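Local coordinates for AlyGC (Glaciecola chathamensis, PDB 5GKD), which cleaves the polysaccharide alginate, as a lyase of polysaccharide lyase family 6 from a marine bacterium, at residues L4-E9 against I25-T30; F34-E39 against S64-A69. All coordinates share one frame; numbering follows the deposited sequence.

Contact 1. Residues L4-E9 against I25-T30; sequences LVKTPE and ILANGT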
loop_
_atom_site.group_PDB
_atom_site.type_symbol
_atom_site.label_atom_id
_atom_site.label_comp_id
_atom_site.label_asym_id
_atom_site.label_seq_id
_atom_site.Cartn_x
_atom_site.Cartn_y
_atom_site.Cartn_z
ATOM N N LEU A 4 36.223 -9.453 27.747
ATOM C CA LEU A 4 36.069 -8.644 26.544
ATOM C C LEU A 4 35.796 -9.548 25.346
ATOM O O LEU A 4 36.511 -10.528 25.130
ATOM C CB LEU A 4 37.348 -7.834 26.309
ATOM C CG LEU A 4 37.354 -6.435 25.679
ATOM C CD1 LEU A 4 38.584 -6.248 24.791
ATOM C CD2 LEU A 4 36.079 -6.103 24.939
ATOM N N VAL A 5 34.766 -9.218 24.561
ATOM C CA VAL A 5 34.402 -9.994 23.378
ATOM C C VAL A 5 34.180 -9.055 22.198
ATOM O O VAL A 5 33.697 -7.930 22.359
ATOM C CB VAL A 5 33.155 -10.862 23.626
ATOM C CG1 VAL A 5 33.445 -11.878 24.713
ATOM C CG2 VAL A 5 31.938 -10.001 23.984
ATOM N N LYS A 6 34.545 -9.512 21.004
ATOM C CA LYS A 6 34.488 -8.671 19.820
ATOM C C LYS A 6 33.635 -9.250 18.704
ATOM O O LYS A 6 33.536 -8.621 17.646
ATOM C CB LYS A 6 35.909 -8.400 19.292
ATOM C CG LYS A 6 36.811 -7.649 20.271
ATOM C CD LYS A 6 38.230 -7.482 19.764
ATOM C CE LYS A 6 39.105 -6.761 20.793
ATOM N NZ LYS A 6 40.531 -6.710 20.353
ATOM N N THR A 7 33.025 -10.415 18.892
ATOM C CA THR A 7 32.145 -11.029 17.909
ATOM C C THR A 7 30.999 -11.730 18.623
ATOM O O THR A 7 31.109 -12.057 19.805
ATOM C CB THR A 7 32.863 -12.063 17.025
ATOM O OG1 THR A 7 33.354 -13.128 17.845
ATOM C CG2 THR A 7 34.000 -11.446 16.252
ATOM N N PRO A 8 29.889 -11.977 17.932
ATOM C CA PRO A 8 28.825 -12.770 18.564
ATOM C C PRO A 8 29.290 -14.148 19.011
ATOM O O PRO A 8 28.851 -14.631 20.055
ATOM C CB PRO A 8 27.750 -12.845 17.471
ATOM C CG PRO A 8 27.938 -11.611 16.708
ATOM C CD PRO A 8 29.434 -11.355 16.681
ATOM N N GLU A 9 30.193 -14.790 18.271
ATOM C CA GLU A 9 30.634 -16.106 18.711
ATOM C C GLU A 9 31.545 -16.002 19.928
ATOM O O GLU A 9 31.462 -16.828 20.837
ATOM C CB GLU A 9 31.299 -16.876 17.564
ATOM C CG GLU A 9 31.762 -16.070 16.397
ATOM C CD GLU A 9 30.649 -15.623 15.464
ATOM O OE1 GLU A 9 30.539 -14.409 15.272
ATOM O OE2 GLU A 9 29.900 -16.467 14.917
ATOM N N ILE A 25 31.910 -7.971 28.334
ATOM C CA ILE A 25 32.094 -6.615 27.831
ATOM C C ILE A 25 32.050 -6.647 26.305
ATOM O O ILE A 25 32.940 -7.217 25.655
ATOM C CB ILE A 25 33.405 -6.002 28.333
ATOM C CG1 ILE A 25 33.429 -5.952 29.861
ATOM C CG2 ILE A 25 33.591 -4.619 27.758
ATOM C CD1 ILE A 25 34.719 -5.354 30.406
ATOM N N LEU A 26 31.024 -6.027 25.727
ATOM C CA LEU A 26 30.965 -5.847 24.281
ATOM C C LEU A 26 31.919 -4.730 23.884
ATOM O O LEU A 26 31.760 -3.591 24.334
ATOM C CB LEU A 26 29.548 -5.517 23.816
ATOM C CG LEU A 26 28.408 -6.487 24.111
ATOM C CD1 LEU A 26 27.118 -6.015 23.411
ATOM C CD2 LEU A 26 28.785 -7.923 23.742
ATOM N N ALA A 27 32.900 -5.065 23.048
ATOM C CA ALA A 27 33.893 -4.111 22.587
ATOM C C ALA A 27 33.245 -2.967 21.810
ATOM O O ALA A 27 32.261 -3.150 21.097
ATOM C CB ALA A 27 34.932 -4.822 21.703
ATOM N N ASN A 28 33.829 -1.781 21.945
ATOM C CA ASN A 28 33.348 -0.612 21.230
ATOM C C ASN A 28 33.272 -0.898 19.740
ATOM O O ASN A 28 34.174 -1.502 19.164
ATOM C CB ASN A 28 34.270 0.581 21.489
ATOM C CG ASN A 28 34.200 1.061 22.912
ATOM O OD1 ASN A 28 33.212 0.826 23.608
ATOM N ND2 ASN A 28 35.236 1.748 23.355
ATOM N N GLY A 29 32.181 -0.474 19.133
ATOM C CA GLY A 29 31.963 -0.655 17.719
ATOM C C GLY A 29 30.482 -0.808 17.436
ATOM O O GLY A 29 29.641 -0.639 18.315
ATOM N N THR A 30 30.191 -1.137 16.185
ATOM C CA THR A 30 28.834 -1.314 15.693
ATOM C C THR A 30 28.569 -2.808 15.514
ATOM O O THR A 30 29.233 -3.470 14.715
ATOM C CB THR A 30 28.639 -0.543 14.385
ATOM O OG1 THR A 30 28.822 0.861 14.630
ATOM C CG2 THR A 30 27.259 -0.785 13.808
#
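Leu4, Ile25 and Ala27 meet on one face of a short parallel strand pair. Leu4 does the touching with one branch. Its CD2 lies 3.7 Å from Ala27 CB and 4.0 Å from Ile25 CG2, so one methyl serves two partners. The same methyl rests against the carbonyl oxygen of Ile25. Lys6 CG also packs on Ala27 CB, at 3.7 Å. Beyond CG the Lys6 chain is extended, and only its root takes part here.

Val5 and Leu26 point to the other face. Val5 CG2 reaches Leu26 CD2 at 3.8 Å, and the two side chains cross obliquely. With CG1 of Val5 anti to the carbonyl carbon (chi1 -63°), CG2 falls between the backbone N and the carbonyl carbon. Val5 also packs on Ala10 and Ala14 of helix 8-17, and Leu26 on Leu50 and Val58.

Strand 2-5, helix 8-17 and strand 23-26 form a beta-alpha-beta unit at the N-terminal end of the parallel beta-helix of this pectate lyase-like fold. The helix covers the end of the coil on the side of Val5, as N-terminal caps do in pectate lyase-like folds. Thr7 is the N-cap of this helix, and its OG1 accepts from Ala10 N.

Two backbone bonds join the strands. Val5 N donates to Ile25 O at 2.9 Å. Ala27 N donates to Val5 O at 3.1 Å, with an N-H...O angle of 161°. Val5 thus uses both its N-H and its carbonyl toward the same neighbour, in the parallel pattern. Leu4 CA adds a CA-H...O contact to Ile25 O, the same oxygen that accepts from Val5 N.

Contact 2. Residues F34-E39 against S64-A69; sequences FEVLFE and SNLRLA. With PO4 (phosphate ion), chain I.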
loop_
_atom_site.group_PDB
_atom_site.type_symbol
_atom_site.label_atom_id
_atom_site.label_comp_id
_atom_site.label_asym_id
_atom_site.label_seq_id
_atom_site.Cartn_x
_atom_site.Cartn_y
_atom_site.Cartn_z
ATOM N N PHE A 34 22.558 -8.228 15.675
ATOM C CA PHE A 34 22.980 -8.983 16.850
ATOM C C PHE A 34 21.768 -9.217 17.751
ATOM O O PHE A 34 21.370 -8.328 18.504
ATOM C CB PHE A 34 24.081 -8.233 17.594
ATOM C CG PHE A 34 24.775 -9.051 18.655
ATOM C CD1 PHE A 34 24.614 -10.428 18.714
ATOM C CD2 PHE A 34 25.587 -8.442 19.594
ATOM C CE1 PHE A 34 25.259 -11.171 19.676
ATOM C CE2 PHE A 34 26.222 -9.196 20.569
ATOM C CZ PHE A 34 26.056 -10.556 20.605
ATOM N N GLU A 35 21.208 -10.427 17.693
ATOM C CA GLU A 35 20.130 -10.853 18.588
ATOM C C GLU A 35 20.757 -11.426 19.853
ATOM O O GLU A 35 21.180 -12.579 19.880
ATOM C CB GLU A 35 19.229 -11.877 17.905
ATOM C CG GLU A 35 18.436 -11.320 16.751
ATOM C CD GLU A 35 17.536 -12.352 16.084
ATOM O OE1 GLU A 35 16.506 -12.741 16.681
ATOM O OE2 GLU A 35 17.847 -12.753 14.952
ATOM N N VAL A 36 20.812 -10.618 20.909
ATOM C CA VAL A 36 21.519 -10.966 22.134
ATOM C C VAL A 36 20.593 -11.782 23.022
ATOM O O VAL A 36 19.504 -11.328 23.370
ATOM C CB VAL A 36 22.002 -9.709 22.872
ATOM C CG1 VAL A 36 22.694 -10.091 24.171
ATOM C CG2 VAL A 36 22.910 -8.868 21.974
ATOM N N LEU A 37 21.022 -12.982 23.395
ATOM C CA LEU A 37 20.345 -13.775 24.413
ATOM C C LEU A 37 21.293 -13.851 25.598
ATOM O O LEU A 37 22.306 -14.558 25.547
ATOM C CB LEU A 37 19.964 -15.166 23.907
ATOM C CG LEU A 37 19.377 -16.143 24.943
ATOM C CD1 LEU A 37 18.194 -15.520 25.657
ATOM C CD2 LEU A 37 18.977 -17.479 24.311
ATOM N N PHE A 38 20.976 -13.090 26.645
ATOM C CA PHE A 38 21.774 -12.999 27.862
ATOM C C PHE A 38 21.108 -13.910 28.880
ATOM O O PHE A 38 20.227 -13.495 29.630
ATOM C CB PHE A 38 21.845 -11.563 28.358
ATOM C CG PHE A 38 22.801 -11.359 29.501
ATOM C CD1 PHE A 38 24.000 -12.037 29.550
ATOM C CD2 PHE A 38 22.510 -10.473 30.504
ATOM C CE1 PHE A 38 24.872 -11.830 30.599
ATOM C CE2 PHE A 38 23.389 -10.259 31.548
ATOM C CZ PHE A 38 24.556 -10.935 31.601
ATOM N N GLU A 39 21.533 -15.164 28.897
ATOM C CA GLU A 39 20.915 -16.201 29.713
ATOM C C GLU A 39 21.997 -16.771 30.608
ATOM O O GLU A 39 22.904 -17.467 30.130
ATOM C CB GLU A 39 20.273 -17.289 28.849
ATOM C CG GLU A 39 19.787 -18.483 29.658
ATOM C CD GLU A 39 18.873 -19.383 28.875
ATOM O OE1 GLU A 39 17.964 -19.979 29.489
ATOM O OE2 GLU A 39 19.066 -19.499 27.648
ATOM N N SER A 64 18.795 -6.192 15.528
ATOM C CA SER A 64 19.337 -6.538 16.831
ATOM C C SER A 64 18.233 -6.477 17.871
ATOM O O SER A 64 17.230 -5.783 17.695
ATOM C CB SER A 64 20.458 -5.580 17.238
ATOM O OG SER A 64 21.597 -5.713 16.432
ATOM N N ASN A 65 18.430 -7.208 18.962
ATOM C CA ASN A 65 17.511 -7.153 20.091
ATOM C C ASN A 65 18.221 -7.763 21.295
ATOM O O ASN A 65 19.390 -8.144 21.218
ATOM C CB ASN A 65 16.177 -7.840 19.766
ATOM C CG ASN A 65 16.316 -9.342 19.503
ATOM O OD1 ASN A 65 17.293 -9.969 19.886
ATOM N ND2 ASN A 65 15.316 -9.915 18.846
ATOM N N LEU A 66 17.512 -7.832 22.419
ATOM C CA LEU A 66 18.100 -8.298 23.671
ATOM C C LEU A 66 17.071 -9.078 24.473
ATOM O O LEU A 66 15.936 -8.622 24.648
ATOM C CB LEU A 66 18.635 -7.129 24.503
ATOM C CG LEU A 66 19.022 -7.390 25.966
ATOM C CD1 LEU A 66 20.150 -8.393 26.070
ATOM C CD2 LEU A 66 19.400 -6.093 26.661
ATOM N N ARG A 67 17.464 -10.258 24.940
ATOM C CA ARG A 67 16.639 -11.061 25.830
ATOM C C ARG A 67 17.453 -11.396 27.065
ATOM O O ARG A 67 18.619 -11.780 26.952
ATOM C CB ARG A 67 16.141 -12.337 25.144
ATOM C CG ARG A 67 15.055 -12.084 24.092
ATOM C CD ARG A 67 14.650 -13.348 23.365
ATOM N NE ARG A 67 15.749 -13.891 22.575
ATOM C CZ ARG A 67 15.844 -15.153 22.166
ATOM N NH1 ARG A 67 14.905 -16.044 22.488
ATOM N NH2 ARG A 67 16.892 -15.528 21.442
ATOM N N LEU A 68 16.859 -11.197 28.238
ATOM C CA LEU A 68 17.433 -11.629 29.505
ATOM C C LEU A 68 16.714 -12.883 29.982
ATOM O O LEU A 68 15.493 -12.976 29.877
ATOM C CB LEU A 68 17.311 -10.547 30.582
ATOM C CG LEU A 68 18.178 -9.304 30.469
ATOM C CD1 LEU A 68 17.592 -8.338 29.441
ATOM C CD2 LEU A 68 18.361 -8.612 31.826
ATOM N N ALA A 69 17.468 -13.842 30.510
ATOM C CA ALA A 69 16.866 -15.076 31.012
ATOM C C ALA A 69 17.688 -15.605 32.177
ATOM O O ALA A 69 18.916 -15.644 32.088
ATOM C CB ALA A 69 16.766 -16.124 29.894
HETATM P P PO4 I . 15.947 -19.174 20.945
HETATM O O1 PO4 I . 16.790 -18.044 20.400
HETATM O O2 PO4 I . 16.815 -20.388 21.182
HETATM O O3 PO4 I . 15.290 -18.787 22.251
HETATM O O4 PO4 I . 14.880 -19.494 19.933
HETATM O O HOH W 1 19.353 -14.971 19.948
HETATM O O HOH W 2 15.544 -13.113 19.087
HETATM O O HOH W 3 17.705 -12.239 21.431
#
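Arg67 leans over Leu37 from the neighbouring parallel strand. Its CB lies 3.8 Å from Leu37 CD1. The chain then bends at chi3 (-65°), which places NE. Arg67 NE donates to a water oxygen at 2.8 Å. The same water donates to Asn65 OD1 and, weakly, to Val36 O. Leu37 CD1 sits over the centre of one guanidinium face. At the tip, NH1 donates to phosphate O3 and NH2 to phosphate O1, at 2.7 Å for NH2 to O1. The phosphate probably comes from the crystallisation liquor, and Arg95 also binds it. NH2 further donates to a water that bonds Glu35 O.

Strands 35-41 and 65-69 are successive rungs of a parallel beta-helix. Their short segments run 13° apart. Backbone bonds alternate from Asn65 N to Phe34 O through Ala69 N to Phe38 O. Before them, Ser64 OG accepts from Phe34 N at 2.8 Å, and it also bonds Thr61 O.

On the face of Val36, Leu66 and Phe38, which packs against Val75, Leu66 CD1 meets Val36 CG1 at 3.6 Å. Val36 CG2 lies 3.5 Å above the centre of the Phe34 ring.

On the face of Arg67, Asn65 OD1 comes within 3.2 Å of Glu35 CA. A water links Asn65 ND2 to Glu35 OE1. An alanine at Asn65 would probably leave the water on Arg67 NE and the water on Glu35 OE1 each without one partner and open a gap beside Glu35 CB and CG. Glu35 OE2 makes a salt bridge to Lys475 of the second subunit, and Glu39 OE2 one to Arg95.

Contact 1 comes first along the chain and is complete before contact 2 begins. Their centres lie 14 Å apart. Strand 29-32 leads directly into strand 35-41 and so connects them. The two also touch in space. Pro8 CB packs on Phe34 CE1 at 3.7 Å, and Leu26 CD2 lies near Phe34 CE2. Helix 8-17, which begins in contact 1, also covers Val36 and Phe38 of contact 2 through Tyr11. Contact 1 thus belongs to the capped N-terminal end of the beta-helix, and contact 2 to the first pair of strands in a neighbouring wall. Further along, that wall includes strand 214-219, which carries the calcium ligand Glu214.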